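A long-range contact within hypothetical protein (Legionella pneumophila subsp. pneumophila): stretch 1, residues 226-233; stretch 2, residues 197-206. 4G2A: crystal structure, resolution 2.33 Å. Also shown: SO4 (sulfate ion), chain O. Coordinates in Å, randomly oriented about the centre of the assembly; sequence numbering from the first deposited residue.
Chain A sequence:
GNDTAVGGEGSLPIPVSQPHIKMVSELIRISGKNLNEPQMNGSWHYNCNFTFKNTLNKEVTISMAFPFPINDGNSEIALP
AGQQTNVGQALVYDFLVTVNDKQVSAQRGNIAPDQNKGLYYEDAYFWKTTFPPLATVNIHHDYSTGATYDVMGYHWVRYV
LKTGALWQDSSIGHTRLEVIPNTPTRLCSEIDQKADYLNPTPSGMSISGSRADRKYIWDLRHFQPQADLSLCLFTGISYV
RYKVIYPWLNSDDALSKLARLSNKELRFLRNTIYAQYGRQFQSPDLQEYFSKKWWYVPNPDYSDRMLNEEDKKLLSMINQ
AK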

# COMPACT_ATOMS: atom_id res chain seq x y z
N GLN A 226 -17.25 0.68 -8.41
CA GLN A 226 -16.87 0.53 -9.81
C GLN A 226 -15.35 0.41 -9.95
O GLN A 226 -14.86 0.01 -11.00
CB GLN A 226 -17.40 1.72 -10.63
CG GLN A 226 -17.68 1.41 -12.11
CD GLN A 226 -18.84 0.45 -12.30
OE1 GLN A 226 -20.01 0.83 -12.22
NE2 GLN A 226 -18.52 -0.82 -12.54
N ALA A 227 -14.60 0.76 -8.87
CA ALA A 227 -13.14 0.66 -8.84
C ALA A 227 -12.63 0.23 -7.48
O ALA A 227 -13.27 0.48 -6.46
CB ALA A 227 -12.51 2.00 -9.22
N ASP A 228 -11.48 -0.42 -7.46
CA ASP A 228 -10.84 -0.84 -6.22
C ASP A 228 -10.04 0.30 -5.61
O ASP A 228 -9.85 1.37 -6.23
CB ASP A 228 -9.91 -2.02 -6.49
CG ASP A 228 -10.60 -3.31 -6.89
OD1 ASP A 228 -11.70 -3.60 -6.33
OD2 ASP A 228 -10.04 -4.06 -7.70
N LEU A 229 -9.54 0.09 -4.41
CA LEU A 229 -8.60 1.05 -3.87
C LEU A 229 -7.25 0.73 -4.51
O LEU A 229 -6.77 -0.41 -4.46
CB LEU A 229 -8.52 1.03 -2.33
CG LEU A 229 -7.29 1.73 -1.73
CD1 LEU A 229 -7.35 3.20 -1.95
CD2 LEU A 229 -7.19 1.47 -0.28
N SER A 230 -6.71 1.71 -5.19
CA SER A 230 -5.42 1.62 -5.86
C SER A 230 -4.68 2.89 -5.54
O SER A 230 -5.06 3.97 -6.00
CB SER A 230 -5.60 1.42 -7.36
OG SER A 230 -4.33 1.30 -7.98
N LEU A 231 -3.67 2.78 -4.69
CA LEU A 231 -2.88 3.93 -4.29
C LEU A 231 -1.40 3.62 -4.42
O LEU A 231 -0.85 2.73 -3.76
CB LEU A 231 -3.26 4.38 -2.86
CG LEU A 231 -2.65 5.67 -2.32
CD1 LEU A 231 -3.11 6.89 -3.12
CD2 LEU A 231 -3.02 5.85 -0.87
N CYS A 232 -0.77 4.35 -5.33
CA CYS A 232 0.64 4.27 -5.65
C CYS A 232 1.39 5.44 -4.96
O CYS A 232 1.06 6.62 -5.19
CB CYS A 232 0.81 4.30 -7.16
SG CYS A 232 2.49 3.94 -7.71
N LEU A 233 2.37 5.11 -4.10
CA LEU A 233 3.11 6.10 -3.31
C LEU A 233 4.60 6.05 -3.47
O LEU A 233 5.18 4.98 -3.70
CB LEU A 233 2.83 5.90 -1.80
CG LEU A 233 1.40 6.06 -1.29
CD1 LEU A 233 1.32 5.67 0.18
CD2 LEU A 233 0.89 7.47 -1.51
S SO4 O . -10.89 12.09 -8.50
O1 SO4 O . -11.23 12.49 -7.13
O2 SO4 O . -9.91 13.02 -9.04
O3 SO4 O . -10.31 10.75 -8.50
O4 SO4 O . -12.09 12.11 -9.33
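Stretch 2 197-206: YLNPTPSGMS

A single antiparallel bridge, supplemented by a threonine hydroxyl and bridging water, is how stretch 2 lies on stretch 1, and it illustrates how an irregular segment can dock on a strand without becoming a strand itself. Residues 229-233 belong to a strand that continues beyond them; the partner runs antiparallel to it, extended from Asn-199 to Thr-201 (phi/psi -68/136, -67/140 and -125/150). Thr-201 faces Ser-230, their CA atoms 5.1 Å apart, and the two exchange both backbone hydrogen bonds: Thr-201 N to Ser-230 O at 3.1 Å, and Ser-230 N to Thr-201 O at 3.0 Å. The Thr-201 side chain, chi1 in p, adds a third, OG1 donating to Asp-228 O at 2.7 Å. The ladder holds this one bridge. Pro-202 follows a cis peptide bond, and its N, which carries no hydrogen, lies 3.5 Å from Asp-228 O without bonding to it; its CA lies 5.4 Å from Ala-227 CA. Toward Leu-198 the backbones separate, and water fills the gap: one molecule accepts from Cys-232 N at 2.8 Å and lies 2.7 Å from Leu-198 O, to which it can donate. Side chains still meet there, Cys-232 SG lying 3.6 Å from Leu-198 CD2. Leu-231 CD1 packs 3.8 Å from both Pro-200 CB and the selenium, SE, of selenomethionine Met-205.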

# COMPACT_ATOMS: atom_id res chain seq x y z
N TYR A 197 -2.67 5.21 -14.88
CA TYR A 197 -2.80 4.04 -14.01
C TYR A 197 -2.23 4.34 -12.62
O TYR A 197 -2.42 3.56 -11.68
CB TYR A 197 -2.15 2.79 -14.63
CG TYR A 197 -0.65 2.73 -14.54
CD1 TYR A 197 0.16 3.32 -15.51
CD2 TYR A 197 -0.02 2.06 -13.49
CE1 TYR A 197 1.55 3.24 -15.44
CE2 TYR A 197 1.37 2.01 -13.39
CZ TYR A 197 2.15 2.59 -14.37
OH TYR A 197 3.52 2.49 -14.30
N LEU A 198 -1.51 5.46 -12.50
CA LEU A 198 -0.90 5.96 -11.27
C LEU A 198 -1.87 6.84 -10.50
O LEU A 198 -1.63 7.11 -9.33
CB LEU A 198 0.39 6.73 -11.59
CG LEU A 198 1.53 5.92 -12.17
CD1 LEU A 198 2.69 6.82 -12.52
CD2 LEU A 198 2.00 4.86 -11.20
N ASN A 199 -2.98 7.29 -11.13
CA ASN A 199 -3.98 8.10 -10.44
C ASN A 199 -4.70 7.30 -9.39
O ASN A 199 -5.03 6.14 -9.65
CB ASN A 199 -4.99 8.69 -11.40
CG ASN A 199 -4.44 9.77 -12.26
OD1 ASN A 199 -3.44 10.42 -11.92
ND2 ASN A 199 -5.11 10.02 -13.38
N PRO A 200 -4.91 7.85 -8.18
CA PRO A 200 -5.56 7.05 -7.13
C PRO A 200 -7.01 6.74 -7.45
O PRO A 200 -7.73 7.57 -8.00
CB PRO A 200 -5.44 7.93 -5.88
CG PRO A 200 -4.39 8.96 -6.23
CD PRO A 200 -4.52 9.19 -7.69
N THR A 201 -7.44 5.53 -7.13
CA THR A 201 -8.82 5.11 -7.31
C THR A 201 -9.35 4.60 -5.95
O THR A 201 -8.54 4.12 -5.16
CB THR A 201 -9.00 4.08 -8.45
OG1 THR A 201 -8.53 2.81 -8.04
CG2 THR A 201 -8.38 4.52 -9.77
N PRO A 202 -10.66 4.69 -5.62
CA PRO A 202 -11.76 5.28 -6.40
C PRO A 202 -11.68 6.80 -6.43
O PRO A 202 -10.71 7.36 -5.91
CB PRO A 202 -13.00 4.79 -5.64
CG PRO A 202 -12.54 4.60 -4.22
CD PRO A 202 -11.12 4.17 -4.31
N SER A 203 -12.67 7.48 -7.04
CA SER A 203 -12.70 8.96 -7.03
C SER A 203 -12.98 9.48 -5.60
O SER A 203 -13.52 8.75 -4.77
CB SER A 203 -13.78 9.49 -7.97
OG SER A 203 -13.69 8.97 -9.29
N GLY A 204 -12.64 10.74 -5.35
CA GLY A 204 -12.96 11.41 -4.09
C GLY A 204 -11.91 11.42 -3.01
O GLY A 204 -12.25 11.69 -1.85
N MSE A 205 -10.66 11.17 -3.34
CA MSE A 205 -9.60 11.20 -2.34
C MSE A 205 -9.20 12.63 -1.95
O MSE A 205 -9.09 13.52 -2.81
CB MSE A 205 -8.37 10.44 -2.82
CG MSE A 205 -7.34 10.20 -1.74
SE MSE A 205 -5.61 9.69 -2.49
CE MSE A 205 -5.04 11.48 -3.07
N SER A 206 -8.99 12.84 -0.65
CA SER A 206 -8.48 14.08 -0.09
C SER A 206 -7.17 13.75 0.65
O SER A 206 -6.96 12.61 1.08
CB SER A 206 -9.50 14.77 0.81
OG SER A 206 -10.15 13.86 1.68
O HOH W 1 -3.88 3.62 -9.40
O HOH W 2 -2.38 5.69 -7.14
O HOH W 3 -0.00 7.81 -7.34